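Local coordinates for methyl-accepting chemotaxis protein (Vibrio parahaemolyticus, PDB 4EXO), which probably senses small ligands in the periplasm for chemotaxis, through a PAS-like Cache domain with pyruvic acid in its ligand pocket, at residues Glu17-Met22 with Leu138-Ile142; Leu32-Asp36 with Leu131-Asp135. One frame throughout, in Å; residues are numbered along the deposited sequence. Where two conformers were deposited one is given.

Contact 1. Residues Glu17-Met22 with Leu138-Ile142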
# COMPACT_ATOMS: atom_id res chain seq x y z
N GLU A 17 0.32 7.78 7.37
CA GLU A 17 0.32 7.23 6.01
C GLU A 17 1.52 6.26 5.84
O GLU A 17 1.38 5.16 5.30
CB GLU A 17 0.43 8.36 4.97
CG GLU A 17 -0.84 9.21 4.81
CD GLU A 17 -0.61 10.59 4.16
OE1 GLU A 17 0.32 10.74 3.34
OE2 GLU A 17 -1.37 11.55 4.48
N LEU A 18 2.69 6.70 6.28
CA LEU A 18 3.90 5.88 6.14
C LEU A 18 3.73 4.53 6.83
O LEU A 18 4.15 3.50 6.32
CB LEU A 18 5.12 6.64 6.69
CG LEU A 18 5.67 7.74 5.74
CD1 LEU A 18 6.64 8.58 6.51
CD2 LEU A 18 6.36 7.06 4.52
N LYS A 19 3.15 4.52 8.02
CA LYS A 19 2.91 3.24 8.72
C LYS A 19 1.98 2.31 7.94
O LYS A 19 2.19 1.10 7.89
CB LYS A 19 2.43 3.49 10.16
CG LYS A 19 3.59 4.05 11.04
CD LYS A 19 3.23 4.18 12.50
CE LYS A 19 4.50 4.31 13.37
NZ LYS A 19 5.14 3.00 13.83
N ALA A 20 0.96 2.88 7.30
CA ALA A 20 0.05 2.12 6.43
C ALA A 20 0.76 1.57 5.20
O ALA A 20 0.61 0.39 4.85
CB ALA A 20 -1.15 3.02 5.98
N TYR A 21 1.51 2.42 4.51
CA TYR A 21 2.24 1.96 3.32
C TYR A 21 3.21 0.87 3.69
O TYR A 21 3.35 -0.11 2.95
CB TYR A 21 3.03 3.13 2.69
CG TYR A 21 2.14 4.31 2.23
CD1 TYR A 21 0.88 4.08 1.69
CD2 TYR A 21 2.60 5.62 2.32
CE1 TYR A 21 0.08 5.12 1.24
CE2 TYR A 21 1.81 6.68 1.87
CZ TYR A 21 0.56 6.42 1.34
OH TYR A 21 -0.24 7.46 0.92
N MSE A 22 3.92 1.04 4.82
CA MSE A 22 4.85 0.01 5.26
C MSE A 22 4.10 -1.32 5.50
O MSE A 22 4.58 -2.38 5.09
CB MSE A 22 5.62 0.41 6.54
CG MSE A 22 6.61 -0.67 7.05
SE MSE A 22 8.00 -1.20 5.73
CE MSE A 22 8.63 0.57 5.31
N LEU A 138 13.72 -2.51 5.96
CA LEU A 138 12.87 -2.17 4.79
C LEU A 138 12.28 -0.78 5.05
O LEU A 138 11.70 -0.57 6.10
CB LEU A 138 11.73 -3.18 4.67
CG LEU A 138 10.67 -2.96 3.57
CD1 LEU A 138 11.34 -3.03 2.17
CD2 LEU A 138 9.52 -3.99 3.66
N GLY A 139 12.40 0.13 4.08
CA GLY A 139 12.02 1.52 4.31
C GLY A 139 11.28 2.15 3.13
O GLY A 139 11.34 1.64 2.02
N THR A 140 10.58 3.25 3.40
CA THR A 140 10.01 4.07 2.36
C THR A 140 10.02 5.49 2.92
O THR A 140 10.68 5.76 3.95
CB THR A 140 8.57 3.59 1.93
OG1 THR A 140 8.10 4.46 0.87
CG2 THR A 140 7.58 3.69 3.09
N GLY A 141 9.34 6.43 2.27
CA GLY A 141 9.40 7.82 2.76
C GLY A 141 8.46 8.73 2.00
O GLY A 141 7.91 8.34 0.96
N ILE A 142 8.24 9.92 2.55
CA ILE A 142 7.48 10.98 1.87
C ILE A 142 8.39 12.21 1.74
O ILE A 142 9.17 12.50 2.66
CB ILE A 142 6.19 11.30 2.66
CG1 ILE A 142 5.28 10.07 2.67
CG2 ILE A 142 5.46 12.51 2.08
CD1 ILE A 142 4.00 10.27 3.42

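Contact 2. Residues Leu32-Asp36 with Leu131-Asp135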
# COMPACT_ATOMS: atom_id res chain seq x y z
N LEU A 32 5.53 -15.20 1.20
CA LEU A 32 6.92 -15.54 0.90
C LEU A 32 7.84 -15.55 2.12
O LEU A 32 8.63 -16.50 2.31
CB LEU A 32 7.47 -14.57 -0.15
CG LEU A 32 6.92 -14.65 -1.57
CD1 LEU A 32 7.30 -13.38 -2.37
CD2 LEU A 32 7.40 -15.89 -2.32
N TYR A 33 7.74 -14.52 2.94
CA TYR A 33 8.54 -14.37 4.15
C TYR A 33 8.30 -15.55 5.09
O TYR A 33 9.25 -16.15 5.57
CB TYR A 33 8.17 -13.07 4.85
CG TYR A 33 9.07 -12.62 6.00
CD1 TYR A 33 10.38 -12.18 5.75
CD2 TYR A 33 8.58 -12.57 7.31
CE1 TYR A 33 11.21 -11.73 6.79
CE2 TYR A 33 9.41 -12.13 8.37
CZ TYR A 33 10.72 -11.70 8.09
OH TYR A 33 11.51 -11.24 9.12
N ASP A 34 7.02 -15.83 5.35
CA ASP A 34 6.62 -16.89 6.28
C ASP A 34 7.08 -18.29 5.82
O ASP A 34 7.52 -19.09 6.65
CB ASP A 34 5.11 -16.86 6.55
CG ASP A 34 4.69 -15.69 7.44
OD1 ASP A 34 5.55 -14.99 8.02
OD2 ASP A 34 3.48 -15.44 7.57
N SER A 35 6.99 -18.57 4.52
CA SER A 35 7.37 -19.86 3.94
C SER A 35 8.83 -19.99 3.50
O SER A 35 9.22 -21.01 2.91
CB SER A 35 6.47 -20.20 2.75
OG SER A 35 6.75 -19.36 1.64
N ASP A 36 9.63 -18.96 3.76
CA ASP A 36 11.00 -18.94 3.29
C ASP A 36 11.84 -20.05 3.95
O ASP A 36 11.68 -20.33 5.15
CB ASP A 36 11.63 -17.59 3.61
CG ASP A 36 13.05 -17.49 3.13
OD1 ASP A 36 13.26 -17.47 1.90
OD2 ASP A 36 13.98 -17.42 3.98
N LEU A 131 12.98 -6.51 9.45
CA LEU A 131 12.51 -7.85 9.14
C LEU A 131 13.63 -8.85 9.45
O LEU A 131 14.50 -9.14 8.62
CB LEU A 131 12.12 -7.95 7.66
CG LEU A 131 10.92 -7.10 7.20
CD1 LEU A 131 10.75 -7.28 5.70
CD2 LEU A 131 9.65 -7.53 7.94
N GLN A 132 13.63 -9.34 10.68
CA GLN A 132 14.85 -9.97 11.20
C GLN A 132 15.28 -11.26 10.48
O GLN A 132 16.48 -11.55 10.40
CB GLN A 132 14.72 -10.20 12.71
CG GLN A 132 13.56 -11.11 13.07
CD GLN A 132 13.95 -12.60 13.10
OE1 GLN A 132 15.15 -12.96 12.99
NE2 GLN A 132 12.94 -13.46 13.21
N LYS A 133 14.31 -12.01 9.94
CA LYS A 133 14.60 -13.30 9.29
C LYS A 133 15.55 -13.14 8.13
O LYS A 133 16.44 -13.96 7.92
CB LYS A 133 13.32 -13.96 8.79
CG LYS A 133 13.53 -15.37 8.22
CD LYS A 133 12.22 -16.00 7.70
CE LYS A 133 11.14 -16.06 8.74
NZ LYS A 133 10.00 -16.90 8.17
N TRP A 134 15.37 -12.04 7.39
CA TRP A 134 16.24 -11.69 6.27
C TRP A 134 17.31 -10.62 6.55
O TRP A 134 18.09 -10.30 5.64
CB TRP A 134 15.35 -11.26 5.10
CG TRP A 134 14.60 -12.40 4.53
CD1 TRP A 134 14.80 -13.74 4.78
CD2 TRP A 134 13.54 -12.32 3.59
NE1 TRP A 134 13.92 -14.50 4.05
CE2 TRP A 134 13.13 -13.65 3.31
CE3 TRP A 134 12.88 -11.26 2.97
CZ2 TRP A 134 12.10 -13.93 2.41
CZ3 TRP A 134 11.85 -11.55 2.08
CH2 TRP A 134 11.47 -12.87 1.81
N ASP A 135 17.35 -10.10 7.78
CA ASP A 135 18.15 -8.95 8.18
C ASP A 135 17.91 -7.80 7.17
O ASP A 135 18.87 -7.24 6.63
CB ASP A 135 19.66 -9.29 8.24
CG ASP A 135 20.50 -8.20 8.86
OD1 ASP A 135 20.03 -7.55 9.83
OD2 ASP A 135 21.65 -7.97 8.39
O HOH W 1 7.84 -15.79 9.52

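Contact 1. Residues Glu17-Met22 with Leu138-Ile142
L18 and M22 of the N-terminal helix lie over strand L138-I142 of the antiparallel Cache (PAS-like) sheet. The short helix and strand axes come within 8.9 Å and run roughly antiparallel, with 142° between their N-to-C directions. The CA of L18 is nearest that of G141, and the CA of M22 nearest that of T140. No hydrogen bond joins the segments; apolar packing makes the contact. L138, T140 and I142 turn their side chains to the helix, with G139 and G141 between them. L18 uses mainly one branch: its CD2 sits 3.6 Å from G141 CA, and T140 CG2 and I142 CG1 flank the same methyl. Selenomethionine M22 has CG anti to the backbone N (chi1 179°), and the chain then bends twice, which brings the selenium to L138 and folds the methyl back over the strand. SE is 3.8 Å from L138 CD2. T140 keeps its methyl on the helix side; its OG1 is bonded to O of Y59, a pyruvic acid pocket residue. I142 has two modelled conformers; in the one described, CD1 lies loosely off the Y21 ring edge, 4.5 Å from Y21 CE2, and 3.7 Å from E17 OE1, which is salt-bridged to R14. F54 stacks on Y21, and A20 of the second subunit packs against it, so this helix also lies at the dimer interface. At the other end, the M22 methyl CE rests 3.4 Å from L138 O.

Contact 2. Residues Leu32-Asp36 with Leu131-Asp135
Y33 is held by the turn L131-D135 through its ring and its hydroxyl. The aromatic contact is T-shaped: the ring edge of Y33 meets the face of W134, with planes at 82° and Y33 CD1 over the indole. K133 runs antiparallel past the Y33 ring. Its extended start (chi1 -175°) and bend at chi3 set the ammonium over the ring face, in a cation-pi contact with NZ 4.9 Å from the centroid. Hydrogen bonds fix both ends of Y33. K133 N gives one to Y33 OH at 3.0 Å, and K133 NZ gives one to Y33 O at 2.8 Å. A water links K133 NZ to OD1 of D34, whose OD2 forms a salt bridge with K30. W134 NE1 points at D36 OD2, 2.9 Å away and nearly straight (172°). The bond lies in the indole plane but meets the carboxylate from above its plane. The same carboxylate accepts bonds from the backbone N of G39 and N41, which probably steadies it. L131 CB lies obliquely to the Y33 ring, 4.0 Å from Y33 CE1. These contacts tie the end of helix 30-34 to the connection between antiparallel strands 120-131 and 136-143 of the Cache sheet.

The two contacts are centred about 19 Å apart. Contact 1 joins helix 2-28 to strand 136-143; contact 2 joins helix 30-34 to the connection that leads into that strand. Along the chain the order is 17-22, 32-36, 131-135, 138-142, so contact 2 falls between the two halves of contact 1. Helix 30-34 directly follows helix 2-28. Contact 1 is buried near the middle of the chain, while contact 2 is partly exposed and farther out. They meet where L138 CD2 packs on L131 CD1, at 4.1 Å. The two successive helices are thus held against one hairpin of the Cache sheet, at a buried and a more peripheral point.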